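Local coordinates for protein methyltransferase (Pyrococcus horikoshii, PDB 1IXK) that probably methylates cytidine in RNA at carbon 5, using S-adenosyl-L-methionine as methyl donor, at residues Leu236-Cys247 against Gly306-Leu315. Sequence-based numbering, arbitrary orientation.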
loop_
_atom_site.group_PDB
_atom_site.type_symbol
_atom_site.label_atom_id
_atom_site.label_comp_id
_atom_site.label_asym_id
_atom_site.label_seq_id
_atom_site.Cartn_x
_atom_site.Cartn_y
_atom_site.Cartn_z
ATOM N N LEU A 236 -17.724 3.498 -7.996
ATOM C CA LEU A 236 -17.742 2.080 -7.671
ATOM C C LEU A 236 -19.152 1.508 -7.810
ATOM O O LEU A 236 -20.126 2.133 -7.401
ATOM C CB LEU A 236 -17.245 1.879 -6.237
ATOM C CG LEU A 236 -17.020 0.447 -5.766
ATOM C CD1 LEU A 236 -15.923 -0.193 -6.610
ATOM C CD2 LEU A 236 -16.626 0.449 -4.294
ATOM N N LYS A 237 -19.258 0.321 -8.391
ATOM C CA LYS A 237 -20.555 -0.325 -8.566
ATOM C C LYS A 237 -21.070 -0.806 -7.212
ATOM O O LYS A 237 -20.292 -1.012 -6.278
ATOM C CB LYS A 237 -20.417 -1.543 -9.476
ATOM C CG LYS A 237 -19.578 -2.640 -8.832
ATOM C CD LYS A 237 -19.643 -3.962 -9.583
ATOM C CE LYS A 237 -18.829 -5.026 -8.845
ATOM N NZ LYS A 237 -18.866 -6.343 -9.529
ATOM N N PRO A 238 -22.395 -0.970 -7.077
ATOM C CA PRO A 238 -22.903 -1.450 -5.790
ATOM C C PRO A 238 -22.343 -2.862 -5.625
ATOM O O PRO A 238 -22.299 -3.637 -6.586
ATOM C CB PRO A 238 -24.413 -1.438 -5.992
ATOM C CG PRO A 238 -24.602 -0.287 -6.939
ATOM C CD PRO A 238 -23.499 -0.526 -7.944
ATOM N N GLY A 239 -21.902 -3.193 -4.419
ATOM C CA GLY A 239 -21.324 -4.502 -4.195
ATOM C C GLY A 239 -19.854 -4.505 -4.579
ATOM O O GLY A 239 -19.163 -5.505 -4.396
ATOM N N GLY A 240 -19.381 -3.379 -5.110
ATOM C CA GLY A 240 -17.989 -3.260 -5.515
ATOM C C GLY A 240 -17.052 -3.130 -4.326
ATOM O O GLY A 240 -17.486 -2.806 -3.219
ATOM N N ILE A 241 -15.761 -3.366 -4.556
ATOM C CA ILE A 241 -14.766 -3.301 -3.490
ATOM C C ILE A 241 -13.704 -2.235 -3.724
ATOM O O ILE A 241 -13.213 -2.063 -4.845
ATOM C CB ILE A 241 -14.022 -4.655 -3.346
ATOM C CG1 ILE A 241 -15.029 -5.800 -3.204
ATOM C CG2 ILE A 241 -13.057 -4.604 -2.150
ATOM C CD1 ILE A 241 -15.861 -5.749 -1.950
ATOM N N LEU A 242 -13.349 -1.520 -2.661
ATOM C CA LEU A 242 -12.299 -0.513 -2.738
ATOM C C LEU A 242 -11.330 -0.800 -1.604
ATOM O O LEU A 242 -11.745 -1.030 -0.465
ATOM C CB LEU A 242 -12.865 0.908 -2.592
ATOM C CG LEU A 242 -11.833 2.047 -2.712
ATOM C CD1 LEU A 242 -12.504 3.298 -3.261
ATOM C CD2 LEU A 242 -11.177 2.324 -1.364
ATOM N N VAL A 243 -10.041 -0.830 -1.917
ATOM C CA VAL A 243 -9.046 -1.056 -0.885
ATOM C C VAL A 243 -8.312 0.257 -0.706
ATOM O O VAL A 243 -7.819 0.850 -1.667
ATOM C CB VAL A 243 -8.061 -2.190 -1.258
ATOM C CG1 VAL A 243 -6.846 -2.145 -0.337
ATOM C CG2 VAL A 243 -8.761 -3.532 -1.111
ATOM N N TYR A 244 -8.288 0.711 0.538
ATOM C CA TYR A 244 -7.669 1.962 0.935
ATOM C C TYR A 244 -6.417 1.671 1.740
ATOM O O TYR A 244 -6.454 0.900 2.694
ATOM C CB TYR A 244 -8.671 2.747 1.785
ATOM C CG TYR A 244 -8.161 4.043 2.375
ATOM C CD1 TYR A 244 -7.399 4.056 3.543
ATOM C CD2 TYR A 244 -8.476 5.259 1.780
ATOM C CE1 TYR A 244 -6.969 5.259 4.112
ATOM C CE2 TYR A 244 -8.050 6.467 2.332
ATOM C CZ TYR A 244 -7.305 6.460 3.496
ATOM O OH TYR A 244 -6.920 7.660 4.047
ATOM N N SER A 245 -5.301 2.284 1.360
ATOM C CA SER A 245 -4.068 2.053 2.091
ATOM C C SER A 245 -3.180 3.283 2.110
ATOM O O SER A 245 -3.244 4.124 1.207
ATOM C CB SER A 245 -3.294 0.876 1.480
ATOM O OG SER A 245 -2.867 1.156 0.155
ATOM N N THR A 246 -2.360 3.387 3.150
ATOM C CA THR A 246 -1.421 4.497 3.286
ATOM C C THR A 246 -0.167 3.970 3.977
ATOM O O THR A 246 -0.158 2.860 4.508
ATOM C CB THR A 246 -1.942 5.619 4.202
ATOM O OG1 THR A 246 -1.754 5.221 5.566
ATOM C CG2 THR A 246 -3.419 5.906 3.951
ATOM N N CYS A 247 0.881 4.786 3.976
ATOM C CA CYS A 247 2.122 4.442 4.652
ATOM C C CYS A 247 2.320 5.463 5.757
ATOM O O CYS A 247 3.419 5.967 5.976
ATOM C CB CYS A 247 3.296 4.473 3.682
ATOM S SG CYS A 247 3.509 2.901 2.791
ATOM N N GLY A 306 5.527 2.020 8.338
ATOM C CA GLY A 306 4.248 2.060 9.030
ATOM C C GLY A 306 3.233 1.924 7.910
ATOM O O GLY A 306 3.347 2.612 6.902
ATOM N N PHE A 307 2.237 1.062 8.082
ATOM C CA PHE A 307 1.264 0.809 7.021
ATOM C C PHE A 307 -0.162 0.652 7.572
ATOM O O PHE A 307 -0.349 0.194 8.693
ATOM C CB PHE A 307 1.706 -0.477 6.307
ATOM C CG PHE A 307 0.856 -0.876 5.144
ATOM C CD1 PHE A 307 1.025 -0.280 3.899
ATOM C CD2 PHE A 307 -0.088 -1.892 5.280
ATOM C CE1 PHE A 307 0.275 -0.700 2.799
ATOM C CE2 PHE A 307 -0.839 -2.316 4.193
ATOM C CZ PHE A 307 -0.659 -1.716 2.948
ATOM N N PHE A 308 -1.152 1.037 6.775
ATOM C CA PHE A 308 -2.561 0.932 7.164
ATOM C C PHE A 308 -3.338 0.484 5.942
ATOM O O PHE A 308 -3.103 0.975 4.838
ATOM C CB PHE A 308 -3.105 2.295 7.612
ATOM C CG PHE A 308 -4.587 2.303 7.879
ATOM C CD1 PHE A 308 -5.095 1.829 9.086
ATOM C CD2 PHE A 308 -5.478 2.799 6.922
ATOM C CE1 PHE A 308 -6.470 1.851 9.343
ATOM C CE2 PHE A 308 -6.858 2.822 7.170
ATOM C CZ PHE A 308 -7.350 2.346 8.386
ATOM N N ILE A 309 -4.271 -0.440 6.132
ATOM C CA ILE A 309 -5.062 -0.911 5.012
ATOM C C ILE A 309 -6.469 -1.283 5.451
ATOM O O ILE A 309 -6.655 -1.873 6.512
ATOM C CB ILE A 309 -4.411 -2.147 4.337
ATOM C CG1 ILE A 309 -5.269 -2.594 3.147
ATOM C CG2 ILE A 309 -4.259 -3.279 5.350
ATOM C CD1 ILE A 309 -4.630 -3.694 2.295
ATOM N N ALA A 310 -7.449 -0.939 4.620
ATOM C CA ALA A 310 -8.846 -1.251 4.902
ATOM C C ALA A 310 -9.525 -1.727 3.628
ATOM O O ALA A 310 -9.270 -1.198 2.544
ATOM C CB ALA A 310 -9.566 -0.026 5.446
ATOM N N LYS A 311 -10.392 -2.728 3.759
ATOM C CA LYS A 311 -11.108 -3.264 2.609
ATOM C C LYS A 311 -12.572 -2.866 2.740
ATOM O O LYS A 311 -13.273 -3.294 3.661
ATOM C CB LYS A 311 -10.961 -4.786 2.562
ATOM C CG LYS A 311 -11.568 -5.423 1.332
ATOM C CD LYS A 311 -11.063 -6.852 1.185
ATOM C CE LYS A 311 -11.672 -7.529 -0.022
ATOM N NZ LYS A 311 -10.922 -8.774 -0.369
ATOM N N ILE A 312 -13.028 -2.055 1.798
ATOM C CA ILE A 312 -14.389 -1.529 1.817
ATOM C C ILE A 312 -15.318 -2.106 0.750
ATOM O O ILE A 312 -14.951 -2.188 -0.419
ATOM C CB ILE A 312 -14.339 0.010 1.635
ATOM C CG1 ILE A 312 -13.448 0.625 2.716
ATOM C CG2 ILE A 312 -15.737 0.593 1.668
ATOM C CD1 ILE A 312 -13.178 2.119 2.526
ATOM N N ARG A 313 -16.519 -2.507 1.160
ATOM C CA ARG A 313 -17.515 -3.017 0.218
ATOM C C ARG A 313 -18.658 -1.999 0.146
ATOM O O ARG A 313 -19.154 -1.546 1.176
ATOM C CB ARG A 313 -18.066 -4.378 0.671
ATOM C CG ARG A 313 -19.112 -4.931 -0.293
ATOM C CD ARG A 313 -19.624 -6.319 0.094
ATOM N NE ARG A 313 -20.705 -6.717 -0.806
ATOM C CZ ARG A 313 -21.998 -6.485 -0.587
ATOM N NH1 ARG A 313 -22.396 -5.869 0.515
ATOM N NH2 ARG A 313 -22.893 -6.835 -1.498
ATOM N N LYS A 314 -19.067 -1.635 -1.067
ATOM C CA LYS A 314 -20.149 -0.671 -1.247
ATOM C C LYS A 314 -21.473 -1.415 -1.184
ATOM O O LYS A 314 -21.660 -2.423 -1.856
ATOM C CB LYS A 314 -20.005 0.047 -2.592
ATOM C CG LYS A 314 -21.031 1.143 -2.859
ATOM C CD LYS A 314 -20.652 1.926 -4.125
ATOM C CE LYS A 314 -21.669 3.010 -4.464
ATOM N NZ LYS A 314 -21.259 3.782 -5.686
ATOM N N LEU A 315 -22.384 -0.907 -0.361
ATOM C CA LEU A 315 -23.696 -1.521 -0.158
ATOM C C LEU A 315 -24.710 -1.195 -1.250
ATOM O O LEU A 315 -25.313 -2.148 -1.784
ATOM C CB LEU A 315 -24.253 -1.092 1.203
ATOM C CG LEU A 315 -23.653 -1.744 2.454
ATOM C CD1 LEU A 315 -22.151 -1.933 2.309
ATOM C CD2 LEU A 315 -23.983 -0.883 3.655
ATOM O OXT LEU A 315 -24.901 0.003 -1.544
HETATM O O HOH W 1 -19.940 -7.703 -3.077
#
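Tyr244 and Phe308 meet on one face of an antiparallel strand pair, the edge of the Phe308 ring, at CE2, lying 3.9 Å from Tyr244 CD1. Each ring leaves its strand with CG anti to the backbone N (chi1 176° and 173°), which leans the two toward each other along the strands, diagonally between successive hydrogen-bonded pairs; Tyr244 OH reaches on to the carbonyl of Glu253. Leu242 and Ile312 continue this face beneath helix 215-235. On the other face Val243 CG1 packs 3.8 Å from Ile309 CD1, while Ser245 CB sits 4.0 Å from Phe307 CZ, under helix 105-114. Paired backbone bonds from Leu242–Ile312 to Thr246–Phe308 seal this buried part.

The far end, at the type II turn of Lys237–Gly240, is more open. There a water bridges Gly239 O and Arg313 NE, at the guanidinium edge, and Arg313 also salt-bridges Glu268. Lys314 stretches fully extended past Leu236, and its NZ donates to Leu236 O at 2.6 Å and to the carbonyl of Leu233. A methionine in its place would probably leave both carbonyls without this donor and the end of helix 215-235 less firmly tied to the C-terminal strand.

Strand 307-314, antiparallel beside 240-246, whose other neighbour is the parallel strand 188-194, is the reversed strand typical of the class I methyltransferase Rossmann-like fold; Cys247, the predicted nucleophile, disulfide-bonded to Cys197, follows directly after strand 240-246.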